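Local atomic coordinates of proteasome activator protein PA26 (Trypanosoma brucei, PDB entry 1YAR), a protein that activates the 20S proteasome as an 11S-family (PA28-related) regulator, forming rings that dock on the ends of the barrel and open its substrate gate. Residues Ala91-Ile102 against Gln116-Glu127; Thr144-Glu153 against Phe196-His206. All coordinates share one frame; numbering follows the deposited sequence. Where two conformers were deposited one is given.

Interaction 1 of 2, residues Ala91-Ile102 against Gln116-Glu127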
loop_
_atom_site.group_PDB
_atom_site.type_symbol
_atom_site.label_atom_id
_atom_site.label_comp_id
_atom_site.label_asym_id
_atom_site.label_seq_id
_atom_site.Cartn_x
_atom_site.Cartn_y
_atom_site.Cartn_z
ATOM N N ALA O 91 67.575 -73.844 -38.915
ATOM C CA ALA O 91 66.535 -72.849 -39.257
ATOM C C ALA O 91 65.127 -73.464 -39.297
ATOM O O ALA O 91 64.154 -72.844 -38.861
ATOM C CB ALA O 91 66.855 -72.198 -40.582
ATOM N N GLU O 92 65.023 -74.689 -39.819
ATOM C CA GLU O 92 63.733 -75.374 -39.908
ATOM C C GLU O 92 63.160 -75.719 -38.536
ATOM O O GLU O 92 61.945 -75.728 -38.362
ATOM C CB GLU O 92 63.830 -76.622 -40.784
ATOM C CG GLU O 92 64.080 -76.327 -42.262
ATOM C CD GLU O 92 62.849 -75.827 -43.002
ATOM O OE1 GLU O 92 61.715 -75.950 -42.496
ATOM O OE2 GLU O 92 63.014 -75.300 -44.123
ATOM N N THR O 93 64.038 -75.995 -37.565
ATOM C CA THR O 93 63.617 -76.170 -36.180
ATOM C C THR O 93 62.971 -74.887 -35.664
ATOM O O THR O 93 61.889 -74.938 -35.072
ATOM C CB THR O 93 64.829 -76.580 -35.325
ATOM O OG1 THR O 93 65.272 -77.870 -35.772
ATOM C CG2 THR O 93 64.447 -76.767 -33.851
ATOM N N ILE O 94 63.620 -73.742 -35.882
ATOM C CA ILE O 94 63.028 -72.475 -35.421
ATOM C C ILE O 94 61.703 -72.221 -36.125
ATOM O O ILE O 94 60.730 -71.820 -35.495
ATOM C CB ILE O 94 63.963 -71.273 -35.582
ATOM C CG1 ILE O 94 65.290 -71.522 -34.854
ATOM C CG2 ILE O 94 63.260 -70.016 -35.011
ATOM C CD1 ILE O 94 66.366 -70.457 -35.114
ATOM N N ARG O 95 61.702 -72.457 -37.432
ATOM C CA ARG O 95 60.536 -72.281 -38.268
ATOM C C ARG O 95 59.367 -73.045 -37.667
ATOM O O ARG O 95 58.285 -72.489 -37.480
ATOM C CB ARG O 95 60.864 -72.798 -39.669
ATOM C CG ARG O 95 60.010 -72.276 -40.781
ATOM C CD ARG O 95 60.812 -72.043 -42.073
ATOM N NE ARG O 95 60.081 -72.463 -43.266
ATOM C CZ ARG O 95 59.118 -71.759 -43.851
ATOM N NH1 ARG O 95 58.762 -70.578 -43.362
ATOM N NH2 ARG O 95 58.517 -72.230 -44.936
ATOM N N THR O 96 59.610 -74.319 -37.344
ATOM C CA THR O 96 58.589 -75.222 -36.809
ATOM C C THR O 96 58.036 -74.698 -35.488
ATOM O O THR O 96 56.836 -74.668 -35.303
ATOM C CB THR O 96 59.182 -76.638 -36.617
ATOM O OG1 THR O 96 59.459 -77.187 -37.902
ATOM C CG2 THR O 96 58.123 -77.604 -36.033
ATOM N N VAL O 97 58.923 -74.290 -34.589
ATOM C CA VAL O 97 58.527 -73.782 -33.262
ATOM C C VAL O 97 57.550 -72.607 -33.413
ATOM O O VAL O 97 56.505 -72.525 -32.727
ATOM C CB VAL O 97 59.759 -73.355 -32.454
ATOM C CG1 VAL O 97 59.371 -72.532 -31.219
ATOM C CG2 VAL O 97 60.600 -74.582 -32.051
ATOM N N ILE O 98 57.875 -71.706 -34.333
ATOM C CA ILE O 98 56.952 -70.593 -34.629
ATOM C C ILE O 98 55.668 -71.034 -35.352
ATOM O O ILE O 98 54.553 -70.743 -34.893
ATOM C CB ILE O 98 57.688 -69.478 -35.410
ATOM C CG1 ILE O 98 58.917 -69.011 -34.620
ATOM C CG2 ILE O 98 56.735 -68.316 -35.669
ATOM C CD1 ILE O 98 59.912 -68.193 -35.455
ATOM N N ALA O 99 55.814 -71.740 -36.471
ATOM C CA ALA O 99 54.673 -72.046 -37.330
ATOM C C ALA O 99 53.569 -72.842 -36.637
ATOM O O ALA O 99 52.382 -72.641 -36.919
ATOM C CB ALA O 99 55.114 -72.751 -38.613
ATOM N N ILE O 100 53.947 -73.731 -35.723
ATOM C CA ILE O 100 52.947 -74.514 -34.994
ATOM C C ILE O 100 52.309 -73.734 -33.833
ATOM O O ILE O 100 51.490 -74.294 -33.095
ATOM C CB ILE O 100 53.539 -75.895 -34.493
ATOM C CG1 ILE O 100 54.596 -75.669 -33.404
ATOM C CG2 ILE O 100 54.125 -76.662 -35.667
ATOM C CD1 ILE O 100 55.271 -76.986 -32.872
ATOM N N ARG O 101 52.702 -72.470 -33.644
ATOM C CA ARG O 101 52.025 -71.598 -32.664
ATOM C C ARG O 101 51.353 -70.364 -33.283
ATOM O O ARG O 101 50.924 -69.450 -32.572
ATOM C CB ARG O 101 52.990 -71.183 -31.557
ATOM C CG ARG O 101 53.483 -72.346 -30.715
ATOM C CD ARG O 101 54.625 -71.995 -29.775
ATOM N NE ARG O 101 54.915 -73.109 -28.860
ATOM C CZ ARG O 101 55.661 -74.176 -29.145
ATOM N NH1 ARG O 101 56.243 -74.315 -30.341
ATOM N NH2 ARG O 101 55.830 -75.120 -28.213
ATOM N N ILE O 102 51.250 -70.332 -34.606
ATOM C CA ILE O 102 50.453 -69.281 -35.257
ATOM C C ILE O 102 49.020 -69.566 -34.857
ATOM O O ILE O 102 48.559 -70.682 -35.047
ATOM C CB ILE O 102 50.646 -69.304 -36.789
ATOM C CG1 ILE O 102 52.069 -68.854 -37.141
ATOM C CG2 ILE O 102 49.595 -68.398 -37.489
ATOM C CD1 ILE O 102 52.476 -69.197 -38.591
ATOM N N GLN O 116 55.415 -63.004 -35.367
ATOM C CA GLN O 116 55.652 -64.343 -35.897
ATOM C C GLN O 116 55.942 -64.349 -37.403
ATOM O O GLN O 116 56.926 -64.964 -37.849
ATOM C CB GLN O 116 54.461 -65.236 -35.594
ATOM C CG GLN O 116 54.262 -65.499 -34.117
ATOM C CD GLN O 116 53.090 -66.407 -33.886
ATOM O OE1 GLN O 116 52.026 -66.225 -34.506
ATOM N NE2 GLN O 116 53.281 -67.432 -33.046
ATOM N N HIS O 117 55.095 -63.663 -38.186
ATOM C CA HIS O 117 55.316 -63.554 -39.632
ATOM C C HIS O 117 56.625 -62.798 -39.983
ATOM O O HIS O 117 57.335 -63.176 -40.921
ATOM C CB HIS O 117 54.086 -62.952 -40.345
ATOM C CG HIS O 117 52.883 -63.849 -40.337
ATOM N ND1 HIS O 117 52.918 -65.145 -40.806
ATOM C CD2 HIS O 117 51.602 -63.623 -39.958
ATOM C CE1 HIS O 117 51.718 -65.690 -40.682
ATOM N NE2 HIS O 117 50.900 -64.788 -40.173
ATOM N N ALA O 118 56.967 -61.758 -39.222
ATOM C CA ALA O 118 58.212 -61.028 -39.469
ATOM C C ALA O 118 59.460 -61.894 -39.232
ATOM O O ALA O 118 60.405 -61.879 -40.044
ATOM C CB ALA O 118 58.271 -59.766 -38.640
ATOM N N VAL O 119 59.468 -62.668 -38.149
ATOM C CA VAL O 119 60.639 -63.551 -37.899
ATOM C C VAL O 119 60.674 -64.738 -38.889
ATOM O O VAL O 119 61.748 -65.116 -39.386
ATOM C CB VAL O 119 60.756 -63.976 -36.411
ATOM C CG1 VAL O 119 61.957 -64.925 -36.207
ATOM C CG2 VAL O 119 60.893 -62.747 -35.510
ATOM N N LEU O 120 59.509 -65.271 -39.245
ATOM C CA LEU O 120 59.449 -66.324 -40.257
ATOM C C LEU O 120 59.966 -65.816 -41.606
ATOM O O LEU O 120 60.641 -66.544 -42.327
ATOM C CB LEU O 120 58.029 -66.865 -40.401
ATOM C CG LEU O 120 57.573 -67.815 -39.281
ATOM C CD1 LEU O 120 56.080 -68.057 -39.366
ATOM C CD2 LEU O 120 58.360 -69.139 -39.348
ATOM N N LYS O 121 59.643 -64.564 -41.934
ATOM C CA LYS O 121 60.135 -63.931 -43.156
ATOM C C LYS O 121 61.672 -63.886 -43.214
ATOM O O LYS O 121 62.256 -64.250 -44.240
ATOM C CB LYS O 121 59.547 -62.511 -43.319
ATOM C CG LYS O 121 59.944 -61.842 -44.642
ATOM C CD LYS O 121 59.381 -60.418 -44.770
ATOM C CE LYS O 121 59.590 -59.906 -46.212
ATOM N NZ LYS O 121 59.672 -58.409 -46.259
ATOM N N ILE O 122 62.320 -63.463 -42.130
ATOM C CA ILE O 122 63.787 -63.382 -42.131
ATOM C C ILE O 122 64.446 -64.768 -42.115
ATOM O O ILE O 122 65.533 -64.944 -42.663
ATOM C CB ILE O 122 64.353 -62.466 -41.006
ATOM C CG1 ILE O 122 64.381 -63.177 -39.656
ATOM C CG2 ILE O 122 63.597 -61.151 -40.930
ATOM C CD1 ILE O 122 65.170 -62.434 -38.598
ATOM N N ILE O 123 63.788 -65.748 -41.502
ATOM C CA ILE O 123 64.305 -67.132 -41.552
ATOM C C ILE O 123 64.130 -67.724 -42.945
ATOM O O ILE O 123 65.034 -68.381 -43.458
ATOM C CB ILE O 123 63.720 -68.034 -40.456
ATOM C CG1 ILE O 123 64.109 -67.468 -39.087
ATOM C CG2 ILE O 123 64.401 -69.407 -40.505
ATOM C CD1 ILE O 123 63.342 -68.069 -37.942
ATOM N N ASP O 124 62.982 -67.462 -43.569
ATOM C CA ASP O 124 62.789 -67.798 -44.987
ATOM C C ASP O 124 63.859 -67.204 -45.911
ATOM O O ASP O 124 64.377 -67.901 -46.798
ATOM C CB ASP O 124 61.421 -67.326 -45.464
ATOM C CG ASP O 124 60.285 -68.175 -44.932
ATOM O OD1 ASP O 124 60.540 -69.306 -44.438
ATOM O OD2 ASP O 124 59.086 -67.782 -44.961
ATOM N N GLU O 125 64.155 -65.915 -45.727
ATOM C CA GLU O 125 65.221 -65.246 -46.482
ATOM C C GLU O 125 66.566 -65.937 -46.258
ATOM O O GLU O 125 67.322 -66.153 -47.202
ATOM C CB GLU O 125 65.348 -63.762 -46.094
ATOM C CG GLU O 125 66.224 -62.958 -47.069
ATOM C CD GLU O 125 66.523 -61.531 -46.618
ATOM O OE1 GLU O 125 65.874 -61.034 -45.660
ATOM O OE2 GLU O 125 67.434 -60.903 -47.209
ATOM N N LEU O 126 66.864 -66.269 -45.009
ATOM C CA LEU O 126 68.074 -67.040 -44.712
ATOM C C LEU O 126 68.124 -68.344 -45.509
ATOM O O LEU O 126 69.134 -68.643 -46.148
ATOM C CB LEU O 126 68.202 -67.304 -43.205
ATOM C CG LEU O 126 69.235 -68.340 -42.737
ATOM C CD1 LEU O 126 70.641 -67.849 -43.026
ATOM C CD2 LEU O 126 69.070 -68.604 -41.242
ATOM N N GLU O 127 67.038 -69.113 -45.478
ATOM C CA GLU O 127 67.027 -70.439 -46.106
ATOM C C GLU O 127 66.983 -70.414 -47.619
ATOM O O GLU O 127 67.681 -71.197 -48.277
ATOM C CB GLU O 127 65.838 -71.261 -45.598
ATOM C CG GLU O 127 65.894 -71.594 -44.124
ATOM C CD GLU O 127 64.853 -72.635 -43.760
ATOM O OE1 GLU O 127 64.618 -73.531 -44.585
ATOM O OE2 GLU O 127 64.256 -72.562 -42.676
#
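Ile98 enters helix 111-130 as a knob in a hole formed by Gln116, Val119, Leu120 and Ile123. A chi1 of -56° turns CG2 anti to the backbone N and onto Leu120, with Ile98 CG2 3.7 Å from Leu120 CG, while Ile98 CD1 lies 3.9 Å from Val119 CG1. One turn earlier, Ile94 CG2 meets Ile123 CD1 at 3.5 Å with the two side chains roughly perpendicular; the other branch of Ile123 packs on Ala91, CG2 to CB, at 3.7 Å. Past the helix end, the Ile102 CD1 methyl rests against Leu120 CD1.

At the loop end a hydrogen bond joins the segments: Gln116 NE2 donates to Arg101 O over 3.1 Å, almost straight at the hydrogen (178°), yet the donor stands above the carbonyl plane, 76° out of it. The same NE2 also bonds to Leu225 O, whereas Gln116 OE1 is buried beside Ile102 without a polar partner.

Charged groups line one flank, from Arg95 at mid-contact to the Glu92-Glu127 pair. Arg95 bridges Asp124, but the modelled length is improbably short and Arg95 has two conformers, making its detail doubtful. Glu92 OE1 bonds Thr209 and Glu92 OE2 His206, both of a neighbouring subunit. Glu92 OE2 and Glu127 OE1 are modelled 2.4 Å apart; if that separation is right, one acid probably holds a proton, within an antiparallel helix pair whose centre is apolar.

Interaction 2 of 2, residues Thr144-Glu153 against Phe196-His206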
loop_
_atom_site.group_PDB
_atom_site.type_symbol
_atom_site.label_atom_id
_atom_site.label_comp_id
_atom_site.label_asym_id
_atom_site.label_seq_id
_atom_site.Cartn_x
_atom_site.Cartn_y
_atom_site.Cartn_z
ATOM N N THR O 144 72.937 -64.142 -53.039
ATOM C CA THR O 144 74.094 -64.653 -52.318
ATOM C C THR O 144 75.213 -64.947 -53.341
ATOM O O THR O 144 74.923 -65.350 -54.476
ATOM C CB THR O 144 73.664 -65.898 -51.491
ATOM O OG1 THR O 144 74.715 -66.303 -50.601
ATOM C CG2 THR O 144 73.454 -67.096 -52.398
ATOM N N PRO O 145 76.474 -64.677 -52.999
ATOM C CA PRO O 145 77.575 -64.930 -53.941
ATOM C C PRO O 145 77.667 -66.396 -54.386
ATOM O O PRO O 145 78.054 -66.682 -55.523
ATOM C CB PRO O 145 78.815 -64.504 -53.153
ATOM C CG PRO O 145 78.276 -63.464 -52.215
ATOM C CD PRO O 145 76.952 -64.041 -51.756
ATOM N N ILE O 146 77.279 -67.305 -53.496
ATOM C CA ILE O 146 77.293 -68.719 -53.795
ATOM C C ILE O 146 76.308 -69.433 -52.877
ATOM O O ILE O 146 76.214 -69.111 -51.692
ATOM C CB ILE O 146 78.755 -69.285 -53.705
ATOM C CG1 ILE O 146 78.910 -70.511 -54.590
ATOM C CG2 ILE O 146 79.227 -69.512 -52.263
ATOM C CD1 ILE O 146 80.382 -70.999 -54.682
ATOM N N GLY O 147 75.561 -70.373 -53.427
ATOM C CA GLY O 147 74.588 -71.109 -52.631
ATOM C C GLY O 147 75.006 -72.482 -52.137
ATOM O O GLY O 147 76.171 -72.860 -52.211
ATOM N N MET O 148 74.019 -73.246 -51.683
ATOM C CA MET O 148 74.211 -74.565 -51.067
ATOM C C MET O 148 74.764 -75.664 -51.975
ATOM O O MET O 148 75.259 -76.693 -51.495
ATOM C CB MET O 148 72.880 -75.056 -50.520
ATOM C CG MET O 148 72.527 -74.473 -49.195
ATOM S SD MET O 148 71.258 -75.463 -48.433
ATOM C CE MET O 148 72.256 -76.837 -47.848
ATOM N N TYR O 149 74.629 -75.480 -53.275
ATOM C CA TYR O 149 75.119 -76.475 -54.229
ATOM C C TYR O 149 76.343 -75.945 -54.962
ATOM O O TYR O 149 76.463 -76.055 -56.168
ATOM C CB TYR O 149 73.974 -76.892 -55.156
ATOM C CG TYR O 149 72.699 -77.103 -54.363
ATOM C CD1 TYR O 149 71.626 -76.205 -54.471
ATOM C CD2 TYR O 149 72.598 -78.152 -53.452
ATOM C CE1 TYR O 149 70.476 -76.370 -53.704
ATOM C CE2 TYR O 149 71.450 -78.337 -52.682
ATOM C CZ TYR O 149 70.393 -77.446 -52.819
ATOM O OH TYR O 149 69.273 -77.625 -52.052
ATOM N N ALA O 150 77.254 -75.377 -54.180
ATOM C CA ALA O 150 78.416 -74.633 -54.681
ATOM C C ALA O 150 79.456 -75.582 -55.266
ATOM O O ALA O 150 80.136 -75.250 -56.241
ATOM C CB ALA O 150 79.041 -73.873 -53.548
ATOM N N LEU O 151 79.581 -76.746 -54.642
ATOM C CA LEU O 151 80.492 -77.779 -55.117
ATOM C C LEU O 151 80.092 -78.253 -56.510
ATOM O O LEU O 151 80.925 -78.317 -57.399
ATOM C CB LEU O 151 80.520 -78.934 -54.136
ATOM C CG LEU O 151 81.688 -79.907 -54.095
ATOM C CD1 LEU O 151 83.018 -79.284 -54.553
ATOM C CD2 LEU O 151 81.777 -80.440 -52.669
ATOM N N ARG O 152 78.814 -78.557 -56.699
ATOM C CA ARG O 152 78.312 -78.884 -58.024
ATOM C C ARG O 152 78.482 -77.739 -59.030
ATOM O O ARG O 152 78.851 -77.992 -60.171
ATOM C CB ARG O 152 76.862 -79.370 -57.976
ATOM C CG ARG O 152 76.241 -79.573 -59.340
ATOM C CD ARG O 152 75.724 -80.978 -59.591
ATOM N NE ARG O 152 75.233 -81.095 -60.968
ATOM C CZ ARG O 152 73.946 -81.206 -61.322
ATOM N NH1 ARG O 152 72.979 -81.259 -60.404
ATOM N NH2 ARG O 152 73.632 -81.281 -62.614
ATOM N N GLU O 153 78.205 -76.503 -58.609
ATOM C CA GLU O 153 78.432 -75.311 -59.445
ATOM C C GLU O 153 79.894 -75.251 -59.914
ATOM O O GLU O 153 80.158 -75.073 -61.096
ATOM C CB GLU O 153 78.147 -74.015 -58.675
ATOM C CG GLU O 153 76.711 -73.729 -58.228
ATOM C CD GLU O 153 76.578 -72.302 -57.692
ATOM O OE1 GLU O 153 77.282 -71.402 -58.241
ATOM O OE2 GLU O 153 75.802 -72.071 -56.711
ATOM N N PHE O 196 85.721 -69.014 -57.162
ATOM C CA PHE O 196 84.953 -69.833 -56.233
ATOM C C PHE O 196 85.422 -69.701 -54.811
ATOM O O PHE O 196 84.609 -69.739 -53.884
ATOM C CB PHE O 196 84.803 -71.295 -56.698
ATOM C CG PHE O 196 83.660 -71.472 -57.654
ATOM C CD1 PHE O 196 83.818 -71.186 -59.005
ATOM C CD2 PHE O 196 82.404 -71.834 -57.188
ATOM C CE1 PHE O 196 82.748 -71.301 -59.897
ATOM C CE2 PHE O 196 81.326 -71.975 -58.061
ATOM C CZ PHE O 196 81.492 -71.689 -59.426
ATOM N N MET O 197 86.726 -69.484 -54.637
ATOM C CA MET O 197 87.237 -69.192 -53.306
ATOM C C MET O 197 86.816 -67.795 -52.860
ATOM O O MET O 197 86.427 -67.612 -51.710
ATOM C CB MET O 197 88.750 -69.401 -53.226
ATOM C CG MET O 197 89.183 -70.836 -53.487
ATOM S SD MET O 197 88.570 -72.010 -52.246
ATOM C CE MET O 197 87.173 -72.764 -53.056
ATOM N N LEU O 198 86.876 -66.818 -53.762
ATOM C CA LEU O 198 86.370 -65.468 -53.447
ATOM C C LEU O 198 84.907 -65.517 -53.012
ATOM O O LEU O 198 84.529 -64.902 -52.012
ATOM C CB LEU O 198 86.544 -64.512 -54.636
ATOM C CG LEU O 198 85.896 -63.123 -54.488
ATOM C CD1 LEU O 198 86.422 -62.401 -53.237
ATOM C CD2 LEU O 198 86.159 -62.300 -55.730
ATOM N N LYS O 199 84.096 -66.249 -53.766
ATOM C CA LYS O 199 82.658 -66.387 -53.483
ATOM C C LYS O 199 82.367 -67.026 -52.128
ATOM O O LYS O 199 81.453 -66.603 -51.429
ATOM C CB LYS O 199 81.969 -67.156 -54.597
ATOM C CG LYS O 199 81.841 -66.315 -55.835
ATOM C CD LYS O 199 81.149 -67.045 -56.938
ATOM C CE LYS O 199 81.127 -66.134 -58.150
ATOM N NZ LYS O 199 80.091 -66.551 -59.130
ATOM N N VAL O 200 83.154 -68.035 -51.757
ATOM C CA VAL O 200 83.099 -68.558 -50.385
ATOM C C VAL O 200 83.458 -67.486 -49.344
ATOM O O VAL O 200 82.780 -67.382 -48.328
ATOM C CB VAL O 200 83.962 -69.840 -50.208
ATOM C CG1 VAL O 200 83.972 -70.264 -48.748
ATOM C CG2 VAL O 200 83.402 -70.969 -51.081
ATOM N N GLU O 201 84.499 -66.683 -49.594
ATOM C CA GLU O 201 84.854 -65.595 -48.660
ATOM C C GLU O 201 83.704 -64.586 -48.487
ATOM O O GLU O 201 83.396 -64.171 -47.374
ATOM C CB GLU O 201 86.090 -64.807 -49.100
ATOM C CG GLU O 201 87.406 -65.572 -49.159
ATOM C CD GLU O 201 88.537 -64.691 -49.686
ATOM O OE1 GLU O 201 89.014 -64.935 -50.823
ATOM O OE2 GLU O 201 88.923 -63.724 -48.986
ATOM N N LEU O 202 83.110 -64.185 -49.606
ATOM C CA LEU O 202 81.989 -63.245 -49.605
ATOM C C LEU O 202 80.737 -63.853 -48.990
ATOM O O LEU O 202 80.072 -63.204 -48.177
ATOM C CB LEU O 202 81.689 -62.784 -51.028
ATOM C CG LEU O 202 82.824 -62.114 -51.810
ATOM C CD1 LEU O 202 82.375 -61.935 -53.255
ATOM C CD2 LEU O 202 83.268 -60.780 -51.190
ATOM N N ALA O 203 80.390 -65.076 -49.406
ATOM C CA ALA O 203 79.200 -65.745 -48.878
ATOM C C ALA O 203 79.285 -65.984 -47.369
ATOM O O ALA O 203 78.282 -65.814 -46.676
ATOM C CB ALA O 203 78.934 -67.039 -49.606
ATOM N N THR O 204 80.459 -66.372 -46.853
ATOM C CA THR O 204 80.600 -66.549 -45.390
ATOM C C THR O 204 80.352 -65.257 -44.624
ATOM O O THR O 204 79.674 -65.276 -43.584
ATOM C CB THR O 204 81.966 -67.147 -44.957
ATOM O OG1 THR O 204 83.031 -66.422 -45.566
ATOM C CG2 THR O 204 82.118 -68.606 -45.441
ATOM N N THR O 205 80.898 -64.160 -45.139
ATOM C CA THR O 205 80.677 -62.828 -44.571
ATOM C C THR O 205 79.177 -62.494 -44.540
ATOM O O THR O 205 78.639 -62.117 -43.496
ATOM C CB THR O 205 81.475 -61.783 -45.382
ATOM O OG1 THR O 205 82.878 -61.954 -45.137
ATOM C CG2 THR O 205 81.223 -60.394 -44.879
ATOM N N HIS O 206 78.521 -62.671 -45.686
ATOM C CA HIS O 206 77.101 -62.354 -45.899
ATOM C C HIS O 206 76.223 -63.248 -45.020
ATOM O O HIS O 206 75.238 -62.798 -44.431
ATOM C CB HIS O 206 76.757 -62.614 -47.364
ATOM C CG HIS O 206 75.428 -62.069 -47.800
ATOM N ND1 HIS O 206 75.130 -60.723 -47.777
ATOM C CD2 HIS O 206 74.344 -62.685 -48.338
ATOM C CE1 HIS O 206 73.906 -60.535 -48.251
ATOM N NE2 HIS O 206 73.405 -61.707 -48.596
#
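Ile146 and Pro145, on the loop leading into helix 150-166, settle onto the side of helix 183-226 through apolar contacts. With chi1 at -154°, CG1 of Ile146 is anti to the backbone N, and the chain runs out to Phe196, where Ile146 CD1 approaches Phe196 CD2 to 3.3 Å. CG2 of the same residue meets the small side chain of Ala203, its CB 3.6 Å from Ile146 CG2. The Pro145 ring lies obliquely against Leu202, with Pro145 CG 3.7 Å from Leu202 CB, and Pro145 CD touches Ala203. Glu153 CB reaches the edge of the Phe196 ring near its plane, 3.8 Å from Phe196 CE2; Tyr154 adds an edge-to-face ring contact to this phenylalanine.

Polar groups touch without any hydrogen bond between the segments. The extended Lys199 chain runs alongside the Pro145 carbonyl oxygen, with Lys199 CD 3.4 Å from Pro145 O, and its ammonium engages Tyr149 of a neighbouring subunit in a cation-pi contact. Thr144 OG1 lies near the His206 ring but bonds to Thr130 O, while the ring's ND1 bonds a glutamate of that same neighbour.

Val200, pointing away from the loop, packs on Ile45 of helix 24-57 and Leu77 of helix 71-99; Ala203 also touches Tyr80 of helix 71-99. The loop thus lies on one side of helix 183-226, with helices 24-57 and 71-99 also packing against it in the subunit's four-helix bundle.

Overall arrangement
From the N terminus, helices 11-21 and 24-57 precede helix 71-99, whose end starts interaction 1. That contact closes the connection 103-115, the region where 11S activators carry their activation loop, and joins helix 71-99 to helix 111-130. The chain then runs through a loop into interaction 2, which closes a longer excursion comprising most of helix 150-166, the unmodelled residues 168-177 and the first turns of helix 183-226. Interactions 1 and 2 neither nest nor cross; the centres of interactions 1 and 2 are about 24 Å apart. The two contacts meet between subunits: Glu92 from one copy's interaction 1 bonds His206 from another copy's interaction 2, tying adjacent bundles together.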